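Local structure of cystathionine gamma-lyase (Saccharomyces cerevisiae, 1N8P) at residues L31-F35 with Y47-R51; K321-T326 with Q386-A391. The protein is a pyridoxal-5'-phosphate enzyme of the Cys/Met metabolism family, built on the fold shared with the aminotransferases and assembled from four copies of the chain. Residues are numbered along the deposited sequence.

Contact 1 (L31-F35 with Y47-R51); sequences LSTTF and YEYSR. With PLP (pyridoxal-5'-phosphate), chain F.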
ATOM      1  N   LEU A  31       8.990  -4.452   4.353  1.00 57.73           N
ATOM      2  CA  LEU A  31       9.469  -4.387   2.980  1.00 57.95           C
ATOM      3  C   LEU A  31      10.975  -4.307   2.980  1.00 64.06           C
ATOM      4  O   LEU A  31      11.606  -4.484   1.938  1.00 67.69           O
ATOM      5  CB  LEU A  31       8.933  -3.141   2.261  1.00 47.90           C
ATOM      6  CG  LEU A  31       7.426  -2.912   2.286  1.00 43.63           C
ATOM      7  CD1 LEU A  31       7.077  -1.685   1.524  1.00 38.95           C
ATOM      8  CD2 LEU A  31       6.734  -4.091   1.694  1.00 39.25           C
ATOM      9  N   SER A  32      11.557  -4.028   4.142  1.00 66.41           N
ATOM     10  CA  SER A  32      13.000  -3.898   4.208  1.00 65.91           C
ATOM     11  C   SER A  32      13.682  -4.955   3.342  1.00 66.64           C
ATOM     12  O   SER A  32      13.280  -6.125   3.298  1.00 65.67           O
ATOM     13  CB  SER A  32      13.498  -3.991   5.657  1.00 68.41           C
ATOM     14  OG  SER A  32      13.804  -5.326   6.041  1.00 70.00           O
ATOM     15  N   THR A  33      14.691  -4.510   2.614  1.00 66.38           N
ATOM     16  CA  THR A  33      15.460  -5.391   1.763  1.00 68.41           C
ATOM     17  C   THR A  33      16.321  -6.225   2.702  1.00 70.00           C
ATOM     18  O   THR A  33      16.276  -7.469   2.702  1.00 70.00           O
ATOM     19  CB  THR A  33      16.413  -4.567   0.845  1.00 70.00           C
ATOM     20  OG1 THR A  33      15.699  -4.113  -0.314  1.00 70.00           O
ATOM     21  CG2 THR A  33      17.650  -5.402   0.427  1.00 70.00           C
ATOM     22  N   THR A  34      17.083  -5.505   3.524  1.00 70.00           N
ATOM     23  CA  THR A  34      18.031  -6.101   4.447  1.00 70.00           C
ATOM     24  C   THR A  34      17.768  -5.833   5.922  1.00 70.00           C
ATOM     25  O   THR A  34      16.791  -5.160   6.290  1.00 67.78           O
ATOM     26  CB  THR A  34      19.434  -5.601   4.095  1.00 70.00           C
ATOM     27  OG1 THR A  34      19.344  -4.215   3.709  1.00 70.00           O
ATOM     28  CG2 THR A  34      20.031  -6.431   2.941  1.00 70.00           C
ATOM     29  N   PHE A  35      18.672  -6.367   6.747  1.00 70.00           N
ATOM     30  CA  PHE A  35      18.605  -6.241   8.196  1.00 68.42           C
ATOM     31  C   PHE A  35      20.034  -6.095   8.743  1.00 70.00           C
ATOM     32  O   PHE A  35      20.972  -6.663   8.168  1.00 70.00           O
ATOM     33  CB  PHE A  35      17.957  -7.492   8.792  1.00 68.70           C
ATOM     34  CG  PHE A  35      16.750  -7.988   8.032  1.00 68.67           C
ATOM     35  CD1 PHE A  35      16.897  -8.839   6.930  1.00 68.93           C
ATOM     36  CD2 PHE A  35      15.466  -7.611   8.421  1.00 70.00           C
ATOM     37  CE1 PHE A  35      15.779  -9.315   6.223  1.00 63.33           C
ATOM     38  CE2 PHE A  35      14.343  -8.076   7.726  1.00 69.34           C
ATOM     39  CZ  PHE A  35      14.502  -8.932   6.622  1.00 68.60           C
ATOM     40  N   TYR A  47      16.504 -12.648  10.553  1.00 70.00           N
ATOM     41  CA  TYR A  47      16.370 -12.281   9.144  1.00 69.23           C
ATOM     42  C   TYR A  47      17.637 -11.607   8.622  1.00 70.00           C
ATOM     43  O   TYR A  47      18.178 -10.700   9.267  1.00 70.00           O
ATOM     44  CB  TYR A  47      15.163 -11.355   8.933  1.00 68.48           C
ATOM     45  CG  TYR A  47      13.834 -11.987   9.297  1.00 69.67           C
ATOM     46  CD1 TYR A  47      13.196 -11.668  10.496  1.00 68.95           C
ATOM     47  CD2 TYR A  47      13.232 -12.941   8.464  1.00 69.40           C
ATOM     48  CE1 TYR A  47      11.992 -12.282  10.866  1.00 66.50           C
ATOM     49  CE2 TYR A  47      12.027 -13.561   8.827  1.00 67.70           C
ATOM     50  CZ  TYR A  47      11.418 -13.223  10.032  1.00 67.01           C
ATOM     51  OH  TYR A  47      10.243 -13.828  10.415  1.00 70.00           O
ATOM     52  N   GLU A  48      18.100 -12.057   7.453  1.00 70.00           N
ATOM     53  CA  GLU A  48      19.311 -11.522   6.817  1.00 70.00           C
ATOM     54  C   GLU A  48      19.010 -10.852   5.480  1.00 70.00           C
ATOM     55  O   GLU A  48      19.526  -9.768   5.191  1.00 70.00           O
ATOM     56  CB  GLU A  48      20.332 -12.641   6.602  1.00 70.00           C
ATOM     57  CG  GLU A  48      19.747 -13.888   5.952  1.00 69.30           C
ATOM     58  CD  GLU A  48      20.812 -14.920   5.664  1.00 70.00           C
ATOM     59  OE1 GLU A  48      21.584 -15.235   6.590  1.00 70.00           O
ATOM     60  OE2 GLU A  48      20.883 -15.414   4.517  1.00 70.00           O
ATOM     61  N   TYR A  49      18.194 -11.508   4.658  1.00 69.17           N
ATOM     62  CA  TYR A  49      17.821 -10.934   3.370  1.00 69.23           C
ATOM     63  C   TYR A  49      16.382 -11.248   2.951  1.00 70.00           C
ATOM     64  O   TYR A  49      15.969 -12.418   2.887  1.00 68.18           O
ATOM     65  CB  TYR A  49      18.774 -11.389   2.266  1.00 67.39           C
ATOM     66  CG  TYR A  49      18.617 -10.556   1.010  1.00 69.03           C
ATOM     67  CD1 TYR A  49      18.783  -9.161   1.056  1.00 67.86           C
ATOM     68  CD2 TYR A  49      18.265 -11.144  -0.212  1.00 64.95           C
ATOM     69  CE1 TYR A  49      18.601  -8.374  -0.070  1.00 69.03           C
ATOM     70  CE2 TYR A  49      18.076 -10.359  -1.356  1.00 66.63           C
ATOM     71  CZ  TYR A  49      18.246  -8.969  -1.275  1.00 70.00           C
ATOM     72  OH  TYR A  49      18.055  -8.162  -2.383  1.00 70.00           O
ATOM     73  N   SER A  50      15.629 -10.188   2.667  1.00 67.71           N
ATOM     74  CA  SER A  50      14.234 -10.296   2.245  1.00 68.85           C
ATOM     75  C   SER A  50      13.911 -11.570   1.442  1.00 70.00           C
ATOM     76  O   SER A  50      13.041 -12.378   1.832  1.00 70.00           O
ATOM     77  CB  SER A  50      13.851  -9.060   1.420  1.00 63.39           C
ATOM     78  OG  SER A  50      12.600  -9.242   0.772  1.00 61.88           O
ATOM     79  N   ARG A  51      14.622 -11.735   0.326  1.00 70.00           N
ATOM     80  CA  ARG A  51      14.426 -12.869  -0.573  1.00 68.92           C
ATOM     81  C   ARG A  51      14.566 -14.213   0.124  1.00 69.11           C
ATOM     82  O   ARG A  51      13.668 -15.065   0.051  1.00 65.08           O
ATOM     83  CB  ARG A  51      15.399 -12.780  -1.751  1.00 61.73           C
ATOM     84  CG  ARG A  51      15.239 -13.905  -2.741  1.00 64.69           C
ATOM     85  CD  ARG A  51      15.721 -13.465  -4.099  1.00 66.88           C
ATOM     86  NE  ARG A  51      17.002 -12.774  -3.996  1.00 70.00           N
ATOM     87  CZ  ARG A  51      18.105 -13.305  -3.461  1.00 70.00           C
ATOM     88  NH1 ARG A  51      18.094 -14.542  -2.976  1.00 70.00           N
ATOM     89  NH2 ARG A  51      19.227 -12.597  -3.410  1.00 70.00           N
TER
HETATM   90  N1  PLP F 400      22.490  -8.144 -10.150  1.00 70.00           N
HETATM   91  C2  PLP F 400      23.199  -7.038  -9.701  1.00 66.39           C
HETATM   92  C2A PLP F 400      24.179  -6.485 -10.735  1.00 64.17           C
HETATM   93  C3  PLP F 400      22.930  -6.617  -8.300  1.00 65.95           C
HETATM   94  O3  PLP F 400      23.638  -5.547  -7.908  1.00 70.00           O
HETATM   95  C4  PLP F 400      22.008  -7.329  -7.513  1.00 65.79           C
HETATM   96  C4A PLP F 400      21.747  -6.907  -6.138  1.00 66.44           C
HETATM   97  C5  PLP F 400      21.305  -8.521  -8.126  1.00 69.02           C
HETATM   98  C6  PLP F 400      21.578  -8.883  -9.432  1.00 70.00           C
HETATM   99  C5A PLP F 400      20.173  -9.246  -7.312  1.00 63.23           C
HETATM  100  O4P PLP F 400      18.859  -8.803  -7.684  1.00 55.46           O
HETATM  101  P   PLP F 400      17.503  -9.457  -7.062  1.00 54.90           P
HETATM  102  O1P PLP F 400      16.501  -8.428  -7.412  1.00 53.68           O
HETATM  103  O2P PLP F 400      17.737  -9.629  -5.547  1.00 57.81           O
HETATM  104  O3P PLP F 400      17.325 -10.804  -7.593  1.00 51.84           O

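Contact 2 (K321-T326 with Q386-A391); sequences KFASST and QALKQA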
ATOM      1  N   LYS A 321     -25.664 -15.605 -23.860  1.00 66.27           N
ATOM      2  CA  LYS A 321     -26.760 -14.752 -23.415  1.00 61.68           C
ATOM      3  C   LYS A 321     -26.761 -14.674 -21.888  1.00 62.67           C
ATOM      4  O   LYS A 321     -26.632 -13.595 -21.308  1.00 64.78           O
ATOM      5  CB  LYS A 321     -28.081 -15.339 -23.901  1.00 62.67           C
ATOM      6  CG  LYS A 321     -29.309 -14.553 -23.510  1.00 65.55           C
ATOM      7  CD  LYS A 321     -29.455 -13.329 -24.372  1.00 65.21           C
ATOM      8  CE  LYS A 321     -30.847 -12.765 -24.266  1.00 68.06           C
ATOM      9  NZ  LYS A 321     -31.118 -11.865 -25.421  1.00 70.00           N
ATOM     10  N   PHE A 322     -26.930 -15.832 -21.256  1.00 56.42           N
ATOM     11  CA  PHE A 322     -26.931 -15.963 -19.808  1.00 52.13           C
ATOM     12  C   PHE A 322     -25.746 -15.191 -19.250  1.00 50.88           C
ATOM     13  O   PHE A 322     -25.885 -14.346 -18.391  1.00 51.88           O
ATOM     14  CB  PHE A 322     -26.780 -17.434 -19.436  1.00 49.95           C
ATOM     15  CG  PHE A 322     -26.871 -17.705 -17.972  1.00 44.23           C
ATOM     16  CD1 PHE A 322     -28.096 -17.866 -17.370  1.00 39.61           C
ATOM     17  CD2 PHE A 322     -25.725 -17.811 -17.195  1.00 40.80           C
ATOM     18  CE1 PHE A 322     -28.185 -18.126 -16.018  1.00 44.30           C
ATOM     19  CE2 PHE A 322     -25.813 -18.071 -15.841  1.00 37.15           C
ATOM     20  CZ  PHE A 322     -27.045 -18.230 -15.255  1.00 36.46           C
ATOM     21  N   ALA A 323     -24.567 -15.480 -19.760  1.00 48.87           N
ATOM     22  CA  ALA A 323     -23.376 -14.820 -19.292  1.00 49.63           C
ATOM     23  C   ALA A 323     -23.458 -13.297 -19.294  1.00 53.03           C
ATOM     24  O   ALA A 323     -22.569 -12.634 -18.762  1.00 55.77           O
ATOM     25  CB  ALA A 323     -22.189 -15.283 -20.116  1.00 49.85           C
ATOM     26  N   SER A 324     -24.505 -12.731 -19.884  1.00 53.04           N
ATOM     27  CA  SER A 324     -24.625 -11.278 -19.919  1.00 57.38           C
ATOM     28  C   SER A 324     -25.912 -10.746 -19.300  1.00 59.92           C
ATOM     29  O   SER A 324     -25.948  -9.652 -18.758  1.00 63.12           O
ATOM     30  CB  SER A 324     -24.524 -10.790 -21.356  1.00 62.56           C
ATOM     31  OG  SER A 324     -23.332 -11.250 -21.968  1.00 66.88           O
ATOM     32  N   SER A 325     -26.970 -11.529 -19.390  1.00 60.99           N
ATOM     33  CA  SER A 325     -28.254 -11.135 -18.855  1.00 58.17           C
ATOM     34  C   SER A 325     -28.197 -11.004 -17.343  1.00 54.50           C
ATOM     35  O   SER A 325     -29.057 -10.371 -16.748  1.00 57.83           O
ATOM     36  CB  SER A 325     -29.302 -12.181 -19.258  1.00 60.08           C
ATOM     37  OG  SER A 325     -29.214 -12.476 -20.649  1.00 54.46           O
ATOM     38  N   THR A 326     -27.177 -11.598 -16.731  1.00 55.74           N
ATOM     39  CA  THR A 326     -26.994 -11.583 -15.269  1.00 53.85           C
ATOM     40  C   THR A 326     -26.622 -10.221 -14.708  1.00 55.83           C
ATOM     41  O   THR A 326     -25.744  -9.531 -15.227  1.00 58.44           O
ATOM     42  CB  THR A 326     -25.889 -12.521 -14.816  1.00 49.48           C
ATOM     43  OG1 THR A 326     -24.731 -12.271 -15.619  1.00 53.39           O
ATOM     44  CG2 THR A 326     -26.319 -13.975 -14.919  1.00 42.84           C
ATOM     45  N   GLN A 386     -34.078 -15.321 -13.094  1.00 60.97           N
ATOM     46  CA  GLN A 386     -34.314 -14.164 -13.924  1.00 60.38           C
ATOM     47  C   GLN A 386     -33.446 -14.147 -15.176  1.00 62.15           C
ATOM     48  O   GLN A 386     -33.740 -13.415 -16.117  1.00 70.00           O
ATOM     49  CB  GLN A 386     -34.064 -12.916 -13.076  1.00 58.94           C
ATOM     50  CG  GLN A 386     -34.080 -11.587 -13.799  1.00 59.35           C
ATOM     51  CD  GLN A 386     -32.832 -11.336 -14.599  1.00 58.14           C
ATOM     52  OE1 GLN A 386     -31.735 -11.739 -14.205  1.00 63.06           O
ATOM     53  NE2 GLN A 386     -32.981 -10.654 -15.724  1.00 57.95           N
ATOM     54  N   ALA A 387     -32.388 -14.948 -15.212  1.00 61.45           N
ATOM     55  CA  ALA A 387     -31.515 -14.939 -16.380  1.00 60.71           C
ATOM     56  C   ALA A 387     -31.690 -16.140 -17.291  1.00 63.14           C
ATOM     57  O   ALA A 387     -31.262 -16.105 -18.443  1.00 59.00           O
ATOM     58  CB  ALA A 387     -30.063 -14.813 -15.953  1.00 59.46           C
ATOM     59  N   LEU A 388     -32.298 -17.209 -16.780  1.00 64.19           N
ATOM     60  CA  LEU A 388     -32.528 -18.382 -17.612  1.00 63.22           C
ATOM     61  C   LEU A 388     -33.555 -17.946 -18.620  1.00 61.09           C
ATOM     62  O   LEU A 388     -33.388 -18.157 -19.814  1.00 63.99           O
ATOM     63  CB  LEU A 388     -33.093 -19.552 -16.811  1.00 65.41           C
ATOM     64  CG  LEU A 388     -32.146 -20.374 -15.938  1.00 64.44           C
ATOM     65  CD1 LEU A 388     -32.929 -21.503 -15.253  1.00 64.99           C
ATOM     66  CD2 LEU A 388     -31.028 -20.923 -16.789  1.00 55.01           C
ATOM     67  N   LYS A 389     -34.614 -17.312 -18.133  1.00 57.77           N
ATOM     68  CA  LYS A 389     -35.669 -16.852 -19.012  1.00 55.62           C
ATOM     69  C   LYS A 389     -35.115 -15.944 -20.105  1.00 55.67           C
ATOM     70  O   LYS A 389     -35.434 -16.117 -21.275  1.00 57.52           O
ATOM     71  CB  LYS A 389     -36.746 -16.153 -18.197  1.00 47.76           C
ATOM     72  CG  LYS A 389     -37.279 -17.014 -17.068  1.00 52.31           C
ATOM     73  CD  LYS A 389     -38.550 -16.421 -16.441  1.00 61.36           C
ATOM     74  CE  LYS A 389     -38.968 -17.137 -15.138  1.00 61.02           C
ATOM     75  NZ  LYS A 389     -39.122 -18.622 -15.274  1.00 65.10           N
ATOM     76  N   GLN A 390     -34.263 -14.998 -19.732  1.00 59.22           N
ATOM     77  CA  GLN A 390     -33.668 -14.079 -20.696  1.00 61.17           C
ATOM     78  C   GLN A 390     -33.041 -14.844 -21.861  1.00 62.82           C
ATOM     79  O   GLN A 390     -33.312 -14.540 -23.019  1.00 63.18           O
ATOM     80  CB  GLN A 390     -32.598 -13.227 -20.013  1.00 62.33           C
ATOM     81  CG  GLN A 390     -33.095 -12.423 -18.820  1.00 64.40           C
ATOM     82  CD  GLN A 390     -33.314 -10.937 -19.131  1.00 69.67           C
ATOM     83  OE1 GLN A 390     -32.374 -10.206 -19.494  1.00 55.38           O
ATOM     84  NE2 GLN A 390     -34.561 -10.482 -18.978  1.00 70.00           N
ATOM     85  N   ALA A 391     -32.207 -15.838 -21.541  1.00 64.02           N
ATOM     86  CA  ALA A 391     -31.522 -16.665 -22.542  1.00 65.51           C
ATOM     87  C   ALA A 391     -32.524 -17.455 -23.363  1.00 67.14           C
ATOM     88  O   ALA A 391     -32.362 -17.623 -24.568  1.00 65.26           O
ATOM     89  CB  ALA A 391     -30.560 -17.608 -21.869  1.00 65.44           C
TER

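Contact 1 (L31-F35 with Y47-R51)
The PLP beside Tyr49 and Arg51 is bound by a different copy of the chain. It is hydrogen-bonded to Gly79, Ser80 and Ser200 of the third subunit. From this chain Tyr49 OH stands 3.5 Å from PLP O2P, and Arg51 NE stands 3.6 Å from the same O2P. Both side chains therefore approach the phosphate. The two segments run antiparallel inside one long loop and are not a regular sheet. A single backbone hydrogen bond joins them: Ser50 N gives to Thr33 O at 2.8 Å, nearly straight at 162°. Sites shared between subunits are a feature of this fold type I family, where an N-terminal arm of one subunit reaches the cofactor of its neighbour. Thr33 OG1 is also hydrogen-bonded to Ser209 of the third subunit, which ties this loop to the neighbour. Phe35 fills the gap between the segments. Tyr47 CB lies over one face of its ring, 3.3 Å from the ring centroid and 10° off the normal, a CH-pi contact. The Phe35 edge meets the Glu48-Tyr49 backbone, with Phe35 CD1 3.3 Å from Glu48 C and CE1 3.6 Å from Tyr49 N. Thr34 CG2 rests 3.5 Å from Tyr49 CD1, at the edge of the tyrosine ring. Ser32 OG gives a hydrogen bond to Thr34 O at 3.0 Å and so links two residues of the same segment. Tyr47 turns its hydroxyl away to Glu58, and its ring meets His22 of the second subunit.

Contact 2 (K321-T326 with Q386-A391)
Apolar contacts hold most of this helix pair together. Phe322 is central. Its CE1 lies 3.8 Å from Ala387 CB and 4.1 Å from Leu388 CD2, and its CB is 4.5 Å from Ala391 CB. Ala387 CB also receives Thr326 CG2 at 4.0 Å. The small side chains of Ala387 and Ala391, one helical turn apart, let the helices come close: the axes of segments 321-325 and 386-391 approach to 8.4 Å. At the exposed margin, Lys321 lays its aliphatic part on the other helix, with CG 3.7 Å from Ala391 CB and CE 3.3 Å from Gln390 O. The hydroxyl of Ser325 is met within its own helix. Ser325 OG gives a hydrogen bond to Lys321 O at 2.9 Å, and Ser325 N gives one to the same oxygen at 2.8 Å. The Ser325 CA-to-CB bond points toward the partner helix, and OG lies 3.5 Å from Gln390 CB. Behind the pair, Phe322 makes an edge-to-face contact with Phe310 and touches Leu342, so it reaches the five-stranded sheet. The two segments cross obliquely, with 133° between their N-to-C directions. Such helices form the helical layer covering a mixed sheet, as in the alpha/beta C-terminal domain of this PLP-dependent family.

In the fold
From the N terminus, helix 8-14 leads into the long loop that holds contact 1. Residues 36-46, with neither helix nor strand, form the loop it closes before helix 55-67. The seven-stranded sheet and its helices follow. Contact 2 comes much later. It joins helix 316-325 to helix 377-392 and closes a span of 59 residues that includes strands 330-331, 341-343 and 367-371 of the five-stranded sheet. The contacts are in series, neither nested nor crossed. The centres of contact 1 and contact 2 are about 51 Å apart. The nearest atoms of contact 1 and contact 2 are about 37 Å apart. They lie on opposite sides of the chain's centre. Both touch the third subunit, but only contact 1 adjoins a PLP.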